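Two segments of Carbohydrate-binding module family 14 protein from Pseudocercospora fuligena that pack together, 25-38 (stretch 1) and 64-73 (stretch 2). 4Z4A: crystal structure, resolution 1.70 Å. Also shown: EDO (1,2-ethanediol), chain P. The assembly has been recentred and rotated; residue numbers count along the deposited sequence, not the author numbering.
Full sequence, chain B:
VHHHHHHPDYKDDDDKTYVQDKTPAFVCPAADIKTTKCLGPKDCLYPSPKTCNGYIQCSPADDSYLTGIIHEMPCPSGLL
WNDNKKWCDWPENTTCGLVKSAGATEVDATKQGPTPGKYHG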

# COMPACT_ATOMS: atom_id res chain seq x y z
N ALA B 25 22.98 -1.07 -6.32
CA ALA B 25 21.55 -0.63 -6.25
C ALA B 25 20.67 -1.80 -5.80
O ALA B 25 21.17 -2.89 -5.45
CB ALA B 25 21.10 -0.09 -7.61
N PHE B 26 19.36 -1.57 -5.79
CA PHE B 26 18.40 -2.65 -5.69
C PHE B 26 17.50 -2.59 -6.90
O PHE B 26 17.26 -1.53 -7.46
CB PHE B 26 17.58 -2.66 -4.39
CG PHE B 26 17.66 -1.39 -3.59
CD1 PHE B 26 18.70 -1.18 -2.68
CD2 PHE B 26 16.67 -0.40 -3.70
CE1 PHE B 26 18.77 -0.02 -1.93
CE2 PHE B 26 16.74 0.77 -2.94
CZ PHE B 26 17.79 0.96 -2.06
N VAL B 27 17.05 -3.76 -7.32
CA VAL B 27 16.09 -3.88 -8.37
C VAL B 27 14.93 -4.70 -7.83
O VAL B 27 15.06 -5.32 -6.76
CB VAL B 27 16.68 -4.54 -9.64
CG1 VAL B 27 17.82 -3.69 -10.20
CG2 VAL B 27 17.18 -5.94 -9.34
N CYS B 28 13.81 -4.69 -8.52
CA CYS B 28 12.66 -5.51 -8.11
C CYS B 28 12.86 -6.96 -8.45
O CYS B 28 13.27 -7.26 -9.54
CB CYS B 28 11.38 -5.00 -8.76
SG CYS B 28 10.99 -3.40 -8.05
N PRO B 29 12.53 -7.88 -7.51
CA PRO B 29 12.63 -9.27 -7.89
C PRO B 29 11.47 -9.67 -8.81
O PRO B 29 10.30 -9.60 -8.44
CB PRO B 29 12.62 -10.01 -6.55
CG PRO B 29 11.84 -9.10 -5.64
CD PRO B 29 12.27 -7.71 -6.07
N ALA B 30 11.81 -10.12 -10.03
CA ALA B 30 10.80 -10.41 -11.03
C ALA B 30 9.89 -11.55 -10.62
O ALA B 30 8.75 -11.63 -11.07
CB ALA B 30 11.47 -10.77 -12.36
N ALA B 31 10.40 -12.49 -9.82
CA ALA B 31 9.62 -13.63 -9.45
C ALA B 31 8.34 -13.19 -8.75
O ALA B 31 7.28 -13.78 -8.95
CB ALA B 31 10.40 -14.54 -8.55
N ASP B 32 8.43 -12.17 -7.90
CA ASP B 32 7.25 -11.73 -7.16
C ASP B 32 6.19 -11.08 -8.09
O ASP B 32 4.98 -11.26 -7.92
CB ASP B 32 7.62 -10.74 -6.07
CG ASP B 32 8.24 -11.40 -4.84
OD1 ASP B 32 7.96 -12.59 -4.57
OD2 ASP B 32 8.94 -10.67 -4.09
N ILE B 33 6.66 -10.31 -9.05
CA ILE B 33 5.77 -9.66 -10.01
C ILE B 33 5.10 -10.72 -10.85
O ILE B 33 3.90 -10.66 -11.07
CB ILE B 33 6.56 -8.68 -10.88
CG1 ILE B 33 7.00 -7.50 -9.98
CG2 ILE B 33 5.68 -8.13 -12.01
CD1 ILE B 33 8.41 -7.09 -10.22
N LYS B 34 5.86 -11.69 -11.34
CA LYS B 34 5.26 -12.72 -12.20
C LYS B 34 4.29 -13.62 -11.47
O LYS B 34 3.28 -14.00 -12.02
CB LYS B 34 6.35 -13.61 -12.83
CG LYS B 34 7.29 -12.95 -13.81
CD LYS B 34 8.39 -13.97 -14.13
CE LYS B 34 8.97 -13.86 -15.52
NZ LYS B 34 10.07 -12.87 -15.55
N THR B 35 4.59 -13.96 -10.22
CA THR B 35 3.82 -14.92 -9.49
C THR B 35 2.54 -14.33 -8.90
O THR B 35 1.53 -15.01 -8.84
CB THR B 35 4.68 -15.52 -8.37
OG1 THR B 35 5.70 -16.33 -8.96
CG2 THR B 35 3.88 -16.38 -7.49
N THR B 36 2.60 -13.07 -8.48
CA THR B 36 1.48 -12.41 -7.74
C THR B 36 0.80 -11.30 -8.53
O THR B 36 -0.35 -10.95 -8.20
CB THR B 36 1.94 -11.75 -6.39
OG1 THR B 36 2.83 -10.66 -6.61
CG2 THR B 36 2.58 -12.80 -5.47
N LYS B 37 1.52 -10.71 -9.49
CA LYS B 37 1.11 -9.52 -10.23
C LYS B 37 0.94 -8.34 -9.26
O LYS B 37 0.29 -7.34 -9.58
CB LYS B 37 -0.18 -9.75 -11.02
CG LYS B 37 -0.02 -10.74 -12.16
CD LYS B 37 -1.29 -10.69 -12.99
CE LYS B 37 -1.13 -11.42 -14.31
NZ LYS B 37 -1.45 -12.83 -14.04
N CYS B 38 1.53 -8.51 -8.08
CA CYS B 38 1.41 -7.55 -6.99
C CYS B 38 -0.04 -7.16 -6.66
O CYS B 38 -0.28 -6.05 -6.17
CB CYS B 38 2.26 -6.31 -7.31
SG CYS B 38 4.02 -6.61 -7.64
N SER B 64 2.03 -6.59 -18.63
CA SER B 64 2.67 -7.88 -18.92
C SER B 64 3.11 -8.56 -17.62
O SER B 64 3.29 -9.78 -17.56
CB SER B 64 3.88 -7.69 -19.80
OG SER B 64 3.51 -7.02 -20.99
N TYR B 65 3.27 -7.76 -16.56
CA TYR B 65 3.68 -8.27 -15.25
C TYR B 65 4.94 -9.12 -15.32
O TYR B 65 4.95 -10.27 -14.85
CB TYR B 65 2.54 -9.04 -14.55
CG TYR B 65 1.29 -8.22 -14.36
CD1 TYR B 65 1.15 -7.37 -13.27
CD2 TYR B 65 0.24 -8.31 -15.26
CE1 TYR B 65 -0.00 -6.63 -13.09
CE2 TYR B 65 -0.93 -7.58 -15.09
CZ TYR B 65 -1.03 -6.73 -14.01
OH TYR B 65 -2.18 -6.01 -13.87
N LEU B 66 5.98 -8.55 -15.92
CA LEU B 66 7.24 -9.27 -16.09
C LEU B 66 8.38 -8.66 -15.27
O LEU B 66 9.29 -9.38 -14.86
CB LEU B 66 7.65 -9.32 -17.56
CG LEU B 66 6.71 -10.08 -18.50
CD1 LEU B 66 7.14 -9.81 -19.95
CD2 LEU B 66 6.70 -11.57 -18.17
N THR B 67 8.34 -7.35 -15.05
CA THR B 67 9.40 -6.68 -14.33
C THR B 67 8.73 -5.63 -13.48
O THR B 67 7.53 -5.32 -13.65
CB THR B 67 10.44 -6.04 -15.25
OG1 THR B 67 9.77 -5.04 -16.02
CG2 THR B 67 11.12 -7.09 -16.15
N GLY B 68 9.52 -5.09 -12.56
CA GLY B 68 9.03 -4.19 -11.56
C GLY B 68 9.80 -2.90 -11.54
O GLY B 68 10.98 -2.87 -11.94
N ILE B 69 9.12 -1.86 -11.08
CA ILE B 69 9.70 -0.55 -10.84
C ILE B 69 9.80 -0.28 -9.34
O ILE B 69 8.81 -0.46 -8.60
CB ILE B 69 8.83 0.53 -11.49
CG1 ILE B 69 8.77 0.31 -13.01
CG2 ILE B 69 9.37 1.91 -11.14
CD1 ILE B 69 7.66 1.10 -13.67
N ILE B 70 10.99 0.13 -8.89
CA ILE B 70 11.27 0.41 -7.47
C ILE B 70 10.67 1.75 -7.07
O ILE B 70 10.89 2.75 -7.77
CB ILE B 70 12.81 0.49 -7.17
CG1 ILE B 70 13.46 -0.89 -7.26
CG2 ILE B 70 13.12 1.11 -5.80
CD1 ILE B 70 13.30 -1.73 -6.00
N HIS B 71 9.95 1.76 -5.95
CA HIS B 71 9.54 2.98 -5.24
C HIS B 71 10.03 2.94 -3.81
O HIS B 71 9.68 2.04 -3.05
CB HIS B 71 8.02 3.09 -5.25
CG HIS B 71 7.43 3.18 -6.61
ND1 HIS B 71 7.36 4.37 -7.31
CD2 HIS B 71 6.91 2.23 -7.42
CE1 HIS B 71 6.82 4.15 -8.49
NE2 HIS B 71 6.53 2.86 -8.59
N GLU B 72 10.90 3.87 -3.45
CA GLU B 72 11.35 4.03 -2.06
C GLU B 72 10.33 4.89 -1.33
O GLU B 72 10.15 6.06 -1.61
CB GLU B 72 12.76 4.64 -2.03
CG GLU B 72 13.77 3.72 -2.71
CD GLU B 72 15.19 4.26 -2.65
OE1 GLU B 72 15.75 4.53 -3.73
OE2 GLU B 72 15.74 4.43 -1.54
N MET B 73 9.59 4.28 -0.42
CA MET B 73 8.47 4.93 0.22
C MET B 73 8.79 5.29 1.69
O MET B 73 9.33 4.45 2.43
CB MET B 73 7.25 4.00 0.20
CG MET B 73 6.84 3.46 -1.17
SD MET B 73 6.26 4.74 -2.31
CE MET B 73 4.73 5.23 -1.48
C1 EDO P . 13.56 -5.09 -3.48
O1 EDO P . 14.71 -4.46 -4.06
C2 EDO P . 14.00 -5.75 -2.19
O2 EDO P . 14.10 -7.18 -2.34
O HOH W 1 13.52 -3.02 -10.97
O HOH W 2 11.92 -6.64 -11.99

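No direct hydrogen bond joins the two stretches; side chains packed against backbone and against each other, together with two bridging waters, make the contact. Water 1 accepts from Cys28 N (3.0 Å) and donates to Gly68 O (2.7 Å), while water 2 donates to Cys28 O (2.9 Å) and accepts from Gly68 N (2.9 Å), so the polar backbone groups of both residues are satisfied without direct pairing.

Glycine suits position 68 because the space beside its CA is already taken. Ile33 CD1 lies 3.3 Å from Gly68 CA, and an ideal CB there would fall 2.3 Å from Ile33 CD1 and 2.7 Å from Cys28 CB. Ile33, on the helix, has chi1 in the m well but chi2 at 136°, between wells. In this conformation CD1 reaches Gly68 while the other branch places Ile33 CG2 3.5 Å from Tyr65 C, so one beta-branched residue covers both the segment before the strand and the strand's first residue. Ala30, a turn earlier, packs its methyl on the backbone: Ala30 CB is 3.6 Å from Leu66 O.

Lys37 follows the helix with positive phi (62°). Its CB points toward stretch 2, and an m, t, t chain ending in p lays its methylenes over the face of Tyr65; Lys37 CD stands 3.7 Å from the Tyr65 ring centroid, 14° off the normal, a CH-pi contact. Tyr65 offers a broad apolar face for this, while its OH is hydrogen-bonded elsewhere in the structure.

At the other end, Ile70 (m, m) directs its CD1 to 3.5 Å from Cys28 SG and 4.3 Å from Phe26 CD2; an apolar methyl suits a site lined by a sulfur and an aromatic edge. Glu72 CD also lies at that edge, 3.8 Å from Phe26 CE2. Phe26 has an off-rotamer chi1 of 14°, but it is poorly ordered and touches a crystal neighbour, so that angle deserves caution.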